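Local coordinates for tryptophan synthase alpha chain (PDB 3THA), which probably cleaves indoleglycerol phosphate to indole and glyceraldehyde 3-phosphate, as the alpha subunit of the tryptophan synthase tetramer, at residues T29-I42 and L239-K251. Numbering follows the deposited sequence.
Sequences TSEAFLQRLDQSPI and LDIIMKDIEEIFK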
loop_
_atom_site.group_PDB
_atom_site.type_symbol
_atom_site.label_atom_id
_atom_site.label_comp_id
_atom_site.label_asym_id
_atom_site.label_seq_id
_atom_site.Cartn_x
_atom_site.Cartn_y
_atom_site.Cartn_z
ATOM N N THR B 29 -11.294 17.614 -11.911
ATOM C CA THR B 29 -12.370 17.073 -11.054
ATOM C C THR B 29 -11.992 17.169 -9.577
ATOM O O THR B 29 -12.864 17.330 -8.712
ATOM C CB THR B 29 -12.666 15.619 -11.366
ATOM O OG1 THR B 29 -12.679 15.428 -12.792
ATOM C CG2 THR B 29 -14.038 15.161 -10.722
ATOM N N SER B 30 -10.693 17.034 -9.311
ATOM C CA SER B 30 -10.132 17.202 -7.966
ATOM C C SER B 30 -10.270 18.676 -7.585
ATOM O O SER B 30 -10.763 18.982 -6.513
ATOM C CB SER B 30 -8.680 16.668 -7.887
ATOM O OG SER B 30 -8.652 15.239 -7.729
ATOM N N GLU B 31 -9.914 19.576 -8.500
ATOM C CA GLU B 31 -10.138 21.019 -8.313
ATOM C C GLU B 31 -11.612 21.388 -8.053
ATOM O O GLU B 31 -11.937 22.085 -7.124
ATOM C CB GLU B 31 -9.597 21.822 -9.506
ATOM C CG GLU B 31 -9.779 23.361 -9.345
ATOM C CD GLU B 31 -8.757 24.193 -10.124
ATOM O OE1 GLU B 31 -7.678 23.662 -10.446
ATOM O OE2 GLU B 31 -9.026 25.381 -10.419
ATOM N N ALA B 32 -12.513 20.898 -8.869
ATOM C CA ALA B 32 -13.900 21.283 -8.679
ATOM C C ALA B 32 -14.417 20.685 -7.383
ATOM O O ALA B 32 -15.192 21.315 -6.675
ATOM C CB ALA B 32 -14.749 20.891 -9.871
ATOM N N PHE B 33 -13.963 19.475 -7.062
ATOM C CA PHE B 33 -14.248 18.859 -5.758
ATOM C C PHE B 33 -13.859 19.788 -4.604
ATOM O O PHE B 33 -14.681 20.113 -3.759
ATOM C CB PHE B 33 -13.539 17.484 -5.592
ATOM C CG PHE B 33 -13.830 16.799 -4.254
ATOM C CD1 PHE B 33 -15.133 16.587 -3.829
ATOM C CD2 PHE B 33 -12.816 16.363 -3.446
ATOM C CE1 PHE B 33 -15.411 15.980 -2.611
ATOM C CE2 PHE B 33 -13.094 15.732 -2.210
ATOM C CZ PHE B 33 -14.394 15.569 -1.804
ATOM N N LEU B 34 -12.588 20.166 -4.563
ATOM C CA LEU B 34 -12.041 20.988 -3.469
ATOM C C LEU B 34 -12.811 22.288 -3.298
ATOM O O LEU B 34 -13.137 22.686 -2.198
ATOM C CB LEU B 34 -10.546 21.235 -3.670
ATOM C CG LEU B 34 -9.739 19.926 -3.429
ATOM C CD1 LEU B 34 -8.257 20.008 -3.851
ATOM C CD2 LEU B 34 -9.846 19.486 -1.988
ATOM N N GLN B 35 -13.144 22.924 -4.408
ATOM C CA GLN B 35 -13.874 24.147 -4.329
ATOM C C GLN B 35 -15.240 23.940 -3.704
ATOM O O GLN B 35 -15.839 24.898 -3.219
ATOM C CB GLN B 35 -14.009 24.777 -5.723
ATOM C CG GLN B 35 -12.677 25.130 -6.371
ATOM C CD GLN B 35 -12.028 26.406 -5.813
ATOM O OE1 GLN B 35 -12.041 26.682 -4.600
ATOM N NE2 GLN B 35 -11.430 27.180 -6.711
ATOM N N ARG B 36 -15.754 22.715 -3.717
ATOM C CA ARG B 36 -17.084 22.481 -3.169
ATOM C C ARG B 36 -17.031 21.869 -1.766
ATOM O O ARG B 36 -18.033 21.488 -1.175
ATOM C CB ARG B 36 -17.943 21.680 -4.153
ATOM C CG ARG B 36 -18.617 22.544 -5.258
ATOM C CD ARG B 36 -19.132 21.715 -6.442
ATOM N NE ARG B 36 -20.374 21.030 -6.096
ATOM C CZ ARG B 36 -21.194 20.427 -6.958
ATOM N NH1 ARG B 36 -20.924 20.406 -8.259
ATOM N NH2 ARG B 36 -22.296 19.847 -6.512
ATOM N N LEU B 37 -15.837 21.805 -1.211
ATOM C CA LEU B 37 -15.630 21.107 0.049
ATOM C C LEU B 37 -16.414 21.780 1.183
ATOM O O LEU B 37 -16.956 21.113 2.047
ATOM C CB LEU B 37 -14.137 21.029 0.350
ATOM C CG LEU B 37 -13.665 20.045 1.392
ATOM C CD1 LEU B 37 -14.158 18.597 0.999
ATOM C CD2 LEU B 37 -12.135 20.137 1.526
ATOM N N ASP B 38 -16.441 23.101 1.176
ATOM C CA ASP B 38 -17.248 23.877 2.130
ATOM C C ASP B 38 -18.710 23.467 2.202
ATOM O O ASP B 38 -19.293 23.531 3.259
ATOM C CB ASP B 38 -17.145 25.378 1.844
ATOM C CG ASP B 38 -15.846 25.966 2.351
ATOM O OD1 ASP B 38 -15.112 25.256 3.067
ATOM O OD2 ASP B 38 -15.554 27.129 2.027
ATOM N N GLN B 39 -19.303 23.038 1.097
ATOM C CA GLN B 39 -20.703 22.596 1.148
ATOM C C GLN B 39 -20.894 21.101 1.285
ATOM O O GLN B 39 -22.035 20.639 1.246
ATOM C CB GLN B 39 -21.506 23.061 -0.062
ATOM C CG GLN B 39 -21.414 24.536 -0.374
ATOM C CD GLN B 39 -20.838 24.706 -1.770
ATOM O OE1 GLN B 39 -21.528 24.485 -2.779
ATOM N NE2 GLN B 39 -19.541 25.043 -1.835
ATOM N N SER B 40 -19.818 20.333 1.422
ATOM C CA SER B 40 -19.991 18.889 1.609
ATOM C C SER B 40 -20.007 18.598 3.100
ATOM O O SER B 40 -19.496 19.400 3.860
ATOM C CB SER B 40 -18.848 18.113 0.941
ATOM O OG SER B 40 -17.658 18.265 1.698
ATOM N N PRO B 41 -20.549 17.445 3.535
ATOM C CA PRO B 41 -20.584 17.235 4.984
ATOM C C PRO B 41 -19.245 16.711 5.571
ATOM O O PRO B 41 -19.166 16.355 6.757
ATOM C CB PRO B 41 -21.718 16.219 5.145
ATOM C CG PRO B 41 -21.639 15.390 3.908
ATOM C CD PRO B 41 -21.016 16.249 2.807
ATOM N N ILE B 42 -18.192 16.720 4.766
ATOM C CA ILE B 42 -16.847 16.302 5.199
ATOM C C ILE B 42 -16.147 17.423 5.968
ATOM O O ILE B 42 -16.080 18.568 5.494
ATOM C CB ILE B 42 -15.998 15.935 3.984
ATOM C CG1 ILE B 42 -16.662 14.774 3.231
ATOM C CG2 ILE B 42 -14.550 15.656 4.376
ATOM C CD1 ILE B 42 -16.133 14.576 1.817
ATOM N N LEU B 239 -19.583 15.572 -11.265
ATOM C CA LEU B 239 -19.371 16.047 -9.927
ATOM C C LEU B 239 -20.618 16.007 -9.045
ATOM O O LEU B 239 -20.504 15.804 -7.851
ATOM C CB LEU B 239 -18.748 17.436 -9.909
ATOM C CG LEU B 239 -17.535 17.292 -8.999
ATOM C CD1 LEU B 239 -16.563 18.395 -9.284
ATOM C CD2 LEU B 239 -17.875 17.265 -7.516
ATOM N N ASP B 240 -21.796 16.205 -9.611
ATOM C CA ASP B 240 -22.991 16.237 -8.775
ATOM C C ASP B 240 -23.310 14.853 -8.208
ATOM O O ASP B 240 -23.901 14.733 -7.132
ATOM C CB ASP B 240 -24.218 16.769 -9.568
ATOM C CG ASP B 240 -23.921 18.063 -10.329
ATOM O OD1 ASP B 240 -24.273 18.143 -11.520
ATOM O OD2 ASP B 240 -23.309 18.993 -9.760
ATOM N N ILE B 241 -22.958 13.825 -8.976
ATOM C CA ILE B 241 -23.149 12.429 -8.596
ATOM C C ILE B 241 -22.067 12.114 -7.529
ATOM O O ILE B 241 -22.387 11.611 -6.453
ATOM C CB ILE B 241 -23.079 11.454 -9.843
ATOM C CG1 ILE B 241 -24.121 11.801 -10.890
ATOM C CG2 ILE B 241 -23.315 10.013 -9.455
ATOM C CD1 ILE B 241 -24.118 10.870 -12.126
ATOM N N ILE B 242 -20.808 12.453 -7.800
ATOM C CA ILE B 242 -19.760 12.232 -6.796
ATOM C C ILE B 242 -20.174 12.828 -5.482
ATOM O O ILE B 242 -20.095 12.198 -4.452
ATOM C CB ILE B 242 -18.426 12.863 -7.154
ATOM C CG1 ILE B 242 -17.904 12.282 -8.465
ATOM C CG2 ILE B 242 -17.439 12.596 -6.053
ATOM C CD1 ILE B 242 -16.668 13.000 -8.985
HETATM N N MSE B 243 -20.624 14.061 -5.538
HETATM C CA MSE B 243 -21.154 14.777 -4.395
HETATM C C MSE B 243 -22.356 14.069 -3.720
HETATM O O MSE B 243 -22.383 13.923 -2.501
HETATM C CB MSE B 243 -21.572 16.162 -4.881
HETATM C CG MSE B 243 -21.318 17.285 -3.946
HETATM SE SE MSE B 243 -19.418 17.654 -3.765
HETATM C CE MSE B 243 -19.748 19.253 -2.668
ATOM N N LYS B 244 -23.361 13.665 -4.501
ATOM C CA LYS B 244 -24.572 13.051 -3.929
ATOM C C LYS B 244 -24.242 11.765 -3.148
ATOM O O LYS B 244 -24.774 11.538 -2.068
ATOM C CB LYS B 244 -25.669 12.823 -5.010
ATOM C CG LYS B 244 -26.576 11.573 -4.821
ATOM C CD LYS B 244 -27.459 11.284 -6.050
ATOM C CE LYS B 244 -27.638 9.790 -6.290
ATOM N NZ LYS B 244 -29.023 9.504 -6.775
ATOM N N ASP B 245 -23.363 10.945 -3.711
ATOM C CA ASP B 245 -22.890 9.707 -3.096
ATOM C C ASP B 245 -22.060 9.942 -1.821
ATOM O O ASP B 245 -22.021 9.088 -0.943
ATOM C CB ASP B 245 -22.007 8.960 -4.079
ATOM C CG ASP B 245 -22.766 8.370 -5.211
ATOM O OD1 ASP B 245 -24.010 8.476 -5.208
ATOM O OD2 ASP B 245 -22.119 7.796 -6.118
ATOM N N ILE B 246 -21.382 11.084 -1.740
ATOM C CA ILE B 246 -20.629 11.447 -0.561
ATOM C C ILE B 246 -21.509 12.064 0.515
ATOM O O ILE B 246 -21.033 12.453 1.579
ATOM C CB ILE B 246 -19.508 12.427 -0.895
ATOM C CG1 ILE B 246 -18.391 11.725 -1.630
ATOM C CG2 ILE B 246 -18.958 13.040 0.336
ATOM C CD1 ILE B 246 -17.416 12.686 -2.243
ATOM N N GLU B 247 -22.791 12.181 0.259
ATOM C CA GLU B 247 -23.634 12.675 1.315
ATOM C C GLU B 247 -24.614 11.583 1.702
ATOM O O GLU B 247 -25.386 11.706 2.682
ATOM C CB GLU B 247 -24.321 13.974 0.899
ATOM C CG GLU B 247 -24.802 14.758 2.117
ATOM C CD GLU B 247 -24.948 16.243 1.875
ATOM O OE1 GLU B 247 -25.128 16.641 0.692
ATOM O OE2 GLU B 247 -24.894 17.002 2.880
ATOM N N GLU B 248 -24.562 10.517 0.900
ATOM C CA GLU B 248 -25.250 9.266 1.199
ATOM C C GLU B 248 -24.423 8.597 2.299
ATOM O O GLU B 248 -24.940 8.083 3.281
ATOM C CB GLU B 248 -25.305 8.380 -0.052
ATOM C CG GLU B 248 -26.337 7.249 -0.017
ATOM C CD GLU B 248 -26.982 6.979 -1.408
ATOM O OE1 GLU B 248 -26.442 7.450 -2.459
ATOM O OE2 GLU B 248 -28.046 6.311 -1.452
ATOM N N ILE B 249 -23.120 8.654 2.142
ATOM C CA ILE B 249 -22.242 8.024 3.090
ATOM C C ILE B 249 -22.311 8.700 4.467
ATOM O O ILE B 249 -22.307 8.012 5.472
ATOM C CB ILE B 249 -20.855 7.901 2.489
ATOM C CG1 ILE B 249 -20.934 6.968 1.271
ATOM C CG2 ILE B 249 -19.814 7.402 3.518
ATOM C CD1 ILE B 249 -19.702 6.969 0.360
ATOM N N PHE B 250 -22.470 10.017 4.536
ATOM C CA PHE B 250 -22.370 10.715 5.825
ATOM C C PHE B 250 -23.668 11.273 6.431
ATOM O O PHE B 250 -23.617 12.249 7.176
ATOM C CB PHE B 250 -21.346 11.864 5.735
ATOM C CG PHE B 250 -19.900 11.424 5.601
ATOM C CD1 PHE B 250 -19.224 10.809 6.672
ATOM C CD2 PHE B 250 -19.199 11.676 4.431
ATOM C CE1 PHE B 250 -17.893 10.415 6.553
ATOM C CE2 PHE B 250 -17.864 11.306 4.306
ATOM C CZ PHE B 250 -17.202 10.672 5.366
ATOM N N LYS B 251 -24.819 10.672 6.154
ATOM C CA LYS B 251 -26.061 11.103 6.805
ATOM C C LYS B 251 -26.058 10.880 8.338
ATOM O O LYS B 251 -26.895 11.422 9.098
ATOM C CB LYS B 251 -27.255 10.373 6.195
ATOM C CG LYS B 251 -27.005 9.654 4.861
ATOM C CD LYS B 251 -28.195 8.703 4.583
ATOM C CE LYS B 251 -27.955 7.742 3.417
ATOM N NZ LYS B 251 -28.572 6.424 3.691
#
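Met243, a selenomethionine, reaches from helix 239-248 to Arg36, where helix 27-35 gives way to the turn before the second barrel strand. Its chain bends at chi2, bringing the methyl CE against Arg36 CB at 3.4 Å and beside Ser40 CB, while SE lies near the plane of the Phe33 ring, at its edge. Arg36 crosses the same side chain: its NH2 rests by Met243 CG, and its NH1 passes Leu239 CB to meet Asp240 OD2 at 3.2 Å. The N-H...O angle of this hydrogen-bonded salt bridge is 163°, with the oxygen in the guanidinium plane but the carboxylate turned 43° from it. Deeper in, Phe33 CG is anti to the backbone N, which sends the ring inward to meet Ile246 CD1 at CE1 (3.9 Å); Phe234 packs edge-to-face on the same ring. Ile246 also offers CG2 to Ile42 CD1 at 3.5 Å, and Ile42 CG1 lies against Phe250 CE2. Pro41 CG meets Glu247 CG at 3.7 Å, and the extended glutamate runs obliquely past the ring with its carboxylate also close by. Leu37 O accepts from Ser40 N, Ser40 OG and Lys89 NZ, which ties the turn together. Segments 29-35 and 239-248 cross at -51° and belong to the outer helical layer of the TIM barrel, where the C-terminal helix packs beside the helix after the first strand and closes the ring.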